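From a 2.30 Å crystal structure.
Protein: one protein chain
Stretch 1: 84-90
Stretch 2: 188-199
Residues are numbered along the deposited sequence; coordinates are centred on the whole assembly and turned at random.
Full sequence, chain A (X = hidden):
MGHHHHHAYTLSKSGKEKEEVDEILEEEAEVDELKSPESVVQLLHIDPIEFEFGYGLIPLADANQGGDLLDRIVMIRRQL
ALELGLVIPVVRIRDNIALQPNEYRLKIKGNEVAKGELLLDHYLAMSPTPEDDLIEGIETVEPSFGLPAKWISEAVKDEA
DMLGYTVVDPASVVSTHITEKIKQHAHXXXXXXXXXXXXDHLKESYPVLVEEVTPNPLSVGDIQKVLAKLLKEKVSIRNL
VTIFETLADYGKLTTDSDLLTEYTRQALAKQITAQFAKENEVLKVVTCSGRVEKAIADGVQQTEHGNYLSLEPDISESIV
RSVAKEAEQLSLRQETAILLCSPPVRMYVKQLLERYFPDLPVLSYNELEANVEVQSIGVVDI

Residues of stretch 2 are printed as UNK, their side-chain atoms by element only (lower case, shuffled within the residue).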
# COMPACT_ATOMS: atom_id res chain seq x y z
N LEU A 84 5.34 -5.41 6.52
CA LEU A 84 4.18 -5.50 5.64
C LEU A 84 3.77 -6.94 5.34
O LEU A 84 2.59 -7.20 5.05
CB LEU A 84 4.41 -4.73 4.31
CG LEU A 84 4.67 -3.22 4.33
CD1 LEU A 84 4.81 -2.70 2.90
CD2 LEU A 84 3.58 -2.46 5.05
N GLY A 85 4.74 -7.87 5.42
CA GLY A 85 4.55 -9.24 5.00
C GLY A 85 4.77 -9.39 3.50
O GLY A 85 4.59 -10.48 2.96
N LEU A 86 5.14 -8.30 2.84
CA LEU A 86 5.47 -8.27 1.41
C LEU A 86 7.00 -8.28 1.22
O LEU A 86 7.72 -7.46 1.80
CB LEU A 86 4.90 -7.00 0.75
CG LEU A 86 5.27 -6.74 -0.73
CD1 LEU A 86 4.61 -7.71 -1.71
CD2 LEU A 86 5.02 -5.30 -1.15
N VAL A 87 7.47 -9.23 0.43
CA VAL A 87 8.82 -9.33 0.01
C VAL A 87 8.92 -8.72 -1.39
O VAL A 87 8.47 -9.32 -2.37
CB VAL A 87 9.28 -10.78 -0.13
CG1 VAL A 87 10.74 -10.79 -0.51
CG2 VAL A 87 9.09 -11.55 1.17
N ILE A 88 9.54 -7.55 -1.47
CA ILE A 88 9.67 -6.86 -2.73
C ILE A 88 10.59 -7.63 -3.66
O ILE A 88 11.56 -8.28 -3.22
CB ILE A 88 10.13 -5.39 -2.57
CG1 ILE A 88 11.55 -5.31 -2.01
CG2 ILE A 88 9.11 -4.61 -1.71
CD1 ILE A 88 12.20 -3.93 -2.16
N PRO A 89 10.27 -7.59 -4.95
CA PRO A 89 11.10 -8.25 -5.96
C PRO A 89 12.40 -7.47 -6.18
O PRO A 89 12.63 -6.40 -5.60
CB PRO A 89 10.22 -8.21 -7.21
CG PRO A 89 9.35 -6.93 -7.01
CD PRO A 89 9.10 -6.89 -5.52
N VAL A 90 13.25 -8.09 -6.99
CA VAL A 90 14.47 -7.51 -7.50
C VAL A 90 14.22 -6.09 -8.01
O VAL A 90 13.26 -5.85 -8.75
CB VAL A 90 15.00 -8.43 -8.64
CG1 VAL A 90 16.16 -7.79 -9.43
CG2 VAL A 90 15.47 -9.72 -8.05
N UNK A 188 0.28 -2.59 -5.29
CA UNK A 188 0.60 -2.81 -6.70
C UNK A 188 1.68 -3.87 -6.88
O UNK A 188 1.85 -4.34 -7.98
o UNK A 188 1.55 0.88 -8.78
o UNK A 188 0.01 1.87 -7.56
c UNK A 188 1.09 -1.51 -7.35
c UNK A 188 0.55 0.84 -8.03
c UNK A 188 -0.02 -0.51 -7.68
N UNK A 189 2.40 -4.21 -5.81
CA UNK A 189 3.55 -5.13 -5.90
C UNK A 189 3.30 -6.56 -5.40
O UNK A 189 4.14 -7.44 -5.57
c UNK A 189 4.78 -4.53 -5.18
c UNK A 189 6.31 -3.78 -7.04
c UNK A 189 5.47 -3.33 -5.84
c UNK A 189 6.37 -2.57 -4.81
N UNK A 190 2.16 -6.80 -4.75
CA UNK A 190 1.81 -8.17 -4.39
C UNK A 190 1.24 -8.88 -5.65
O UNK A 190 0.04 -9.12 -5.76
c UNK A 190 1.56 -10.41 -2.01
c UNK A 190 0.50 -9.66 -2.73
c UNK A 190 -0.43 -7.46 -3.42
c UNK A 190 0.86 -8.22 -3.14
N UNK A 191 2.12 -9.18 -6.61
CA UNK A 191 1.73 -9.91 -7.80
C UNK A 191 1.56 -11.40 -7.56
O UNK A 191 1.61 -11.88 -6.41
N UNK A 192 1.41 -12.15 -8.65
CA UNK A 192 1.15 -13.58 -8.56
C UNK A 192 2.36 -14.29 -8.03
O UNK A 192 2.25 -15.22 -7.21
c UNK A 192 0.00 -16.23 -11.21
n UNK A 192 -2.69 -17.02 -10.65
n UNK A 192 -2.05 -19.23 -10.75
c UNK A 192 0.21 -15.61 -9.81
c UNK A 192 0.77 -14.17 -9.93
c UNK A 192 -1.74 -17.95 -10.84
n UNK A 192 -0.47 -17.60 -11.10
N UNK A 193 3.52 -13.86 -8.50
CA UNK A 193 4.77 -14.43 -8.03
C UNK A 193 4.91 -14.32 -6.50
O UNK A 193 5.26 -15.29 -5.84
c UNK A 193 6.09 -14.31 -10.28
n UNK A 193 7.73 -14.63 -12.07
c UNK A 193 7.39 -13.90 -11.02
c UNK A 193 5.98 -13.80 -8.79
o UNK A 193 8.08 -12.96 -10.62
N UNK A 194 4.64 -13.13 -5.95
CA UNK A 194 4.76 -12.92 -4.50
C UNK A 194 3.66 -13.69 -3.75
O UNK A 194 3.90 -14.26 -2.70
c UNK A 194 5.83 -10.29 -6.15
o UNK A 194 6.87 -9.79 -6.59
o UNK A 194 4.83 -10.55 -6.90
c UNK A 194 4.65 -11.43 -4.17
c UNK A 194 5.84 -10.58 -4.63
N UNK A 195 2.46 -13.72 -4.31
CA UNK A 195 1.38 -14.48 -3.69
C UNK A 195 1.74 -15.96 -3.60
O UNK A 195 1.58 -16.57 -2.52
c UNK A 195 -1.10 -14.97 -3.81
o UNK A 195 -0.15 -12.83 -4.43
c UNK A 195 0.09 -14.24 -4.46
N UNK A 196 2.26 -16.51 -4.69
CA UNK A 196 2.69 -17.91 -4.69
C UNK A 196 3.81 -18.21 -3.70
O UNK A 196 3.85 -19.27 -3.08
c UNK A 196 2.36 -18.72 -8.49
n UNK A 196 2.37 -21.21 -8.06
c UNK A 196 3.14 -20.04 -8.67
c UNK A 196 1.91 -18.54 -7.04
c UNK A 196 3.12 -18.35 -6.09
N UNK A 197 4.75 -17.28 -3.58
CA UNK A 197 5.83 -17.45 -2.64
C UNK A 197 5.26 -17.57 -1.21
O UNK A 197 5.68 -18.45 -0.45
c UNK A 197 6.81 -16.28 -2.82
c UNK A 197 8.80 -14.95 -2.04
o UNK A 197 8.40 -13.86 -2.47
n UNK A 197 10.10 -15.21 -1.84
c UNK A 197 7.82 -16.10 -1.72
N UNK A 198 4.30 -16.72 -0.87
CA UNK A 198 3.66 -16.72 0.46
C UNK A 198 2.84 -17.99 0.72
O UNK A 198 2.90 -18.56 1.80
c UNK A 198 3.65 -14.19 0.68
c UNK A 198 2.77 -13.01 0.82
c UNK A 198 2.80 -15.47 0.64
c UNK A 198 4.68 -14.23 1.87
N UNK A 199 2.11 -18.43 -0.31
CA UNK A 199 1.31 -19.63 -0.24
C UNK A 199 2.21 -20.84 -0.06
O UNK A 199 1.94 -21.68 0.78
c UNK A 199 -0.17 -21.26 -1.59
c UNK A 199 -0.63 -18.72 -1.63
c UNK A 199 0.44 -19.82 -1.52
c UNK A 199 -1.40 -18.83 -2.96
O HOH W 1 9.40 -11.59 -3.57

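Position 188 carries three carbons in a row, the last holding two oxygens, and its side chain is out of reach of stretch 1: Glu-188, whose carboxylate is engaged elsewhere in the structure. Position 189 has four carbons forked at the second, and its CB lies 4.1 Å from Leu-86 CD2. The fork makes it Leu-189; its CD2 reaches to 4.4 Å from Pro-89 CG, so one leucine serves two apolar partners.

At position 190 the four carbons fork at the first, one arm being two carbons long, which gives Ile-190. Its CB sits 4.0 Å from Leu-86 CD1, and the CA of Ile-190 is 3.9 Å from the same methyl; backbone and side-chain root together form the surface that the leucine meets. Position 191 has no side-chain atoms: Gly-191, at the N-cap of the helix that follows.

Position 192, three carbons, a nitrogen, then a carbon bearing two nitrogens, is Arg-192, extended and far from stretch 1. Position 193 ends three carbons in one oxygen and one nitrogen: Gln-193, with CB directed toward stretch 1 but its side chain making no contact.

Position 194 has three carbons and two terminal oxygens, so it is Glu-194. It is buried; CG packs 3.7 Å from Val-87 O, and OE2 lies 3.8 Å from Pro-89 CB. Its chi2 near +76° (p) folds the chain back, leaving OE1 3.1 Å from Gly-191 N. An ideal CB on Gly-191 would be crowded, 3.0 Å from Glu-194 OE1. Position 195, one carbon carrying an oxygen and a carbon, is Thr-195; OG1 donates to Gly-191 O at 2.8 Å, reinforcing the first turn.

Position 196 has four carbons in a row ending in nitrogen and is remote from the contact: Lys-196. Position 197, three carbons ending in one oxygen and one nitrogen, is Gln-197, its OE1 4.0 Å from Val-87 CB. At 198, four carbons forked at the second give Leu-198, whose CD1 lies 3.8 Å from Gly-85 O. Position 199, four carbons forked at the first with one longer arm, is Ile-199, out of reach.

The contact works by packing, with no direct hydrogen bond between the stretches. Leu-86 leaves CA sideways, yet its end settles against Leu-189 and Ile-190. Along the helix, positions 194, 197 and 198 present one face to the loop. One water joins the edge, donating to Val-87 O and to Gln-197 OE1, each at 2.7 Å.

Stretch 2 188-199: ELIGRQETKQLI
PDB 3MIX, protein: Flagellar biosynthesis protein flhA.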